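Local coordinates for protein acyl-CoA thioester hydrolase HI0827 (Haemophilus influenzae Rd KW20, PDB 3BJK) that probably hydrolyses the thioester bond of a broad range of acyl-coenzyme A substrates, working as a hexameric hotdog-fold enzyme built as a trimer of dimers, at residues 70-75 / 112-117. The protein carries 1 engineered substitution. Sequence-based numbering, arbitrary orientation.
Sequences KPISVG and YCVTDA
K70 grips segment 112-117 of strand 111-123 through its backbone N and its side-chain NZ. Its backbone N donates to V114 O at 3.0 Å, nearly straight (163° at the hydrogen) and onto a lone pair in the carbonyl plane. The side chain leaves with CG anti to its own carbonyl carbon, runs extended beside the strand and bends at the last torsion (chi4 119°), so that K70 NZ donates a hydrogen bond to C113 O at 2.7 Å, again in the carbonyl plane. Two successive carbonyls of the strand are thus held by one residue. On the way K70 CD lies 3.4 Å from Y112 CD1, the aliphatic chain crossing the tyrosine obliquely.

Next to these bonds the contact turns apolar. V114 CG2 rests on I72 CG1 at 3.7 Å, the two side chains crossing at about a right angle, while V114 CG1 approaches K70 CB. Two waters tie carbonyls of the loop to hydroxyls of the strand: one donates to K70 O and hydrogen-bonds T115 OG1, the other donates to P71 O (2.8 Å) and joins it to Y112 OH.

V114 and T115 together face V98 of strand 91-101 as a classic beta bulge, and V114 also bonds through its backbone to I69. The contact therefore carries the antiparallel pairing of strands 58-68 and 111-123 into the loop that leads to strand 77-87. I72 and T115 both touch I38 of helix 35-54, the long helix that the hotdog sheet wraps, and I72 reaches V100 on strand 91-101 as well.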
ATOM      1  N   LYS C  70      13.882  -5.077  20.361  1.00 30.09           N
ATOM      2  CA  LYS C  70      13.018  -6.231  20.372  1.00 30.65           C
ATOM      3  C   LYS C  70      12.153  -6.183  19.133  1.00 28.86           C
ATOM      4  O   LYS C  70      11.828  -5.097  18.638  1.00 25.54           O
ATOM      5  CB  LYS C  70      12.164  -6.269  21.670  1.00 30.67           C
ATOM      6  CG  LYS C  70      12.975  -6.400  22.999  1.00 32.96           C
ATOM      7  CD  LYS C  70      12.178  -5.732  24.214  1.00 35.39           C
ATOM      8  CE  LYS C  70      12.980  -5.364  25.579  1.00 39.00           C
ATOM      9  NZ  LYS C  70      12.992  -3.819  25.961  1.00 36.95           N
ATOM     10  N   PRO C  71      11.762  -7.354  18.623  1.00 28.14           N
ATOM     11  CA  PRO C  71      10.849  -7.361  17.492  1.00 29.45           C
ATOM     12  C   PRO C  71       9.406  -6.946  17.838  1.00 29.41           C
ATOM     13  O   PRO C  71       8.966  -7.105  18.981  1.00 29.23           O
ATOM     14  CB  PRO C  71      10.895  -8.808  17.011  1.00 28.73           C
ATOM     15  CG  PRO C  71      11.303  -9.601  18.155  1.00 30.01           C
ATOM     16  CD  PRO C  71      12.141  -8.714  19.047  1.00 29.03           C
ATOM     17  N   ILE C  72       8.687  -6.441  16.853  1.00 30.08           N
ATOM     18  CA  ILE C  72       7.242  -6.209  16.991  1.00 29.75           C
ATOM     19  C   ILE C  72       6.456  -7.295  16.300  1.00 29.54           C
ATOM     20  O   ILE C  72       6.835  -7.766  15.248  1.00 30.79           O
ATOM     21  CB  ILE C  72       6.827  -4.798  16.399  1.00 29.25           C
ATOM     22  CG1 ILE C  72       7.521  -3.676  17.128  1.00 30.75           C
ATOM     23  CG2 ILE C  72       5.302  -4.614  16.454  1.00 28.75           C
ATOM     24  CD1 ILE C  72       7.274  -2.348  16.573  1.00 30.92           C
ATOM     25  N   SER C  73       5.357  -7.728  16.909  1.00 30.88           N
ATOM     26  CA  SER C  73       4.514  -8.768  16.355  1.00 30.41           C
ATOM     27  C   SER C  73       3.231  -8.190  15.760  1.00 29.47           C
ATOM     28  O   SER C  73       2.698  -7.199  16.226  1.00 28.44           O
ATOM     29  CB  SER C  73       4.123  -9.783  17.420  1.00 31.48           C
ATOM     30  OG  SER C  73       5.278 -10.484  17.832  1.00 33.11           O
ATOM     31  N   VAL C  74       2.700  -8.879  14.774  1.00 29.22           N
ATOM     32  CA  VAL C  74       1.347  -8.584  14.274  1.00 28.86           C
ATOM     33  C   VAL C  74       0.323  -8.577  15.426  1.00 27.88           C
ATOM     34  O   VAL C  74       0.278  -9.493  16.240  1.00 26.37           O
ATOM     35  CB  VAL C  74       0.907  -9.607  13.177  1.00 28.94           C
ATOM     36  CG1 VAL C  74      -0.539  -9.400  12.777  1.00 30.04           C
ATOM     37  CG2 VAL C  74       1.791  -9.455  11.967  1.00 29.18           C
ATOM     38  N   GLY C  75      -0.524  -7.561  15.456  1.00 27.74           N
ATOM     39  CA  GLY C  75      -1.548  -7.495  16.489  1.00 27.85           C
ATOM     40  C   GLY C  75      -1.124  -6.744  17.757  1.00 27.42           C
ATOM     41  O   GLY C  75      -1.992  -6.471  18.586  1.00 27.86           O
ATOM     42  N   TYR C 112       6.567  -3.103  26.732  1.00 34.52           N
ATOM     43  CA  TYR C 112       8.004  -2.875  26.739  1.00 33.68           C
ATOM     44  C   TYR C 112       8.512  -2.109  25.527  1.00 32.75           C
ATOM     45  O   TYR C 112       7.818  -1.994  24.515  1.00 30.27           O
ATOM     46  CB  TYR C 112       8.753  -4.199  26.872  1.00 34.82           C
ATOM     47  CG  TYR C 112       8.326  -5.201  25.857  1.00 35.03           C
ATOM     48  CD1 TYR C 112       8.869  -5.221  24.581  1.00 34.53           C
ATOM     49  CD2 TYR C 112       7.354  -6.120  26.167  1.00 35.05           C
ATOM     50  CE1 TYR C 112       8.460  -6.162  23.658  1.00 35.82           C
ATOM     51  CE2 TYR C 112       6.921  -7.045  25.261  1.00 35.87           C
ATOM     52  CZ  TYR C 112       7.475  -7.088  24.011  1.00 36.86           C
ATOM     53  OH  TYR C 112       7.004  -8.065  23.132  1.00 38.28           O
ATOM     54  N   CYS C 113       9.718  -1.555  25.698  1.00 31.35           N
ATOM     55  CA  CYS C 113      10.351  -0.687  24.701  1.00 31.72           C
ATOM     56  C   CYS C 113      11.002  -1.596  23.661  1.00 30.11           C
ATOM     57  O   CYS C 113      11.756  -2.490  24.012  1.00 30.53           O
ATOM     58  CB  CYS C 113      11.416   0.207  25.356  1.00 31.49           C
ATOM     59  SG  CYS C 113      12.034   1.319  24.166  1.00 33.45           S
ATOM     60  N   VAL C 114      10.623  -1.426  22.414  1.00 30.46           N
ATOM     61  CA  VAL C 114      11.149  -2.233  21.318  1.00 29.85           C
ATOM     62  C   VAL C 114      12.205  -1.525  20.477  1.00 29.48           C
ATOM     63  O   VAL C 114      13.045  -2.192  19.909  1.00 29.15           O
ATOM     64  CB  VAL C 114       9.992  -2.782  20.388  1.00 30.43           C
ATOM     65  CG1 VAL C 114       9.166  -3.737  21.167  1.00 28.74           C
ATOM     66  CG2 VAL C 114       9.124  -1.679  19.807  1.00 30.17           C
ATOM     67  N   THR C 115      12.153  -0.193  20.405  1.00 29.67           N
ATOM     68  CA  THR C 115      12.989   0.598  19.475  1.00 29.90           C
ATOM     69  C   THR C 115      13.187   2.019  20.023  1.00 31.14           C
ATOM     70  O   THR C 115      12.309   2.580  20.772  1.00 29.56           O
ATOM     71  CB  THR C 115      12.332   0.736  18.019  1.00 29.85           C
ATOM     72  OG1 THR C 115      11.648  -0.462  17.637  1.00 30.01           O
ATOM     73  CG2 THR C 115      13.373   1.042  16.973  1.00 29.68           C
ATOM     74  N   ASP C 116      14.370   2.589  19.736  1.00 31.21           N
ATOM     75  CA  ASP C 116      14.594   4.001  20.017  1.00 30.65           C
ATOM     76  C   ASP C 116      15.369   4.666  18.889  1.00 31.48           C
ATOM     77  O   ASP C 116      15.885   4.004  18.004  1.00 31.87           O
ATOM     78  CB  ASP C 116      15.227   4.247  21.371  1.00 31.70           C
ATOM     79  CG  ASP C 116      16.664   3.716  21.511  1.00 31.82           C
ATOM     80  OD1 ASP C 116      17.517   3.763  20.585  1.00 31.50           O
ATOM     81  OD2 ASP C 116      16.939   3.264  22.618  1.00 35.94           O
ATOM     82  N   ALA C 117      15.386   5.989  18.917  1.00 30.58           N
ATOM     83  CA  ALA C 117      16.139   6.760  17.943  1.00 30.70           C
ATOM     84  C   ALA C 117      16.255   8.218  18.427  1.00 31.01           C
ATOM     85  O   ALA C 117      15.427   8.710  19.215  1.00 31.84           O
ATOM     86  CB  ALA C 117      15.460   6.687  16.613  1.00 30.09           C
TER
HETATM   87  O   HOH W   1      12.907  -3.133  16.914  1.00 20.73           O
HETATM   88  O   HOH W   2       9.207  -8.490  21.349  1.00 30.31           O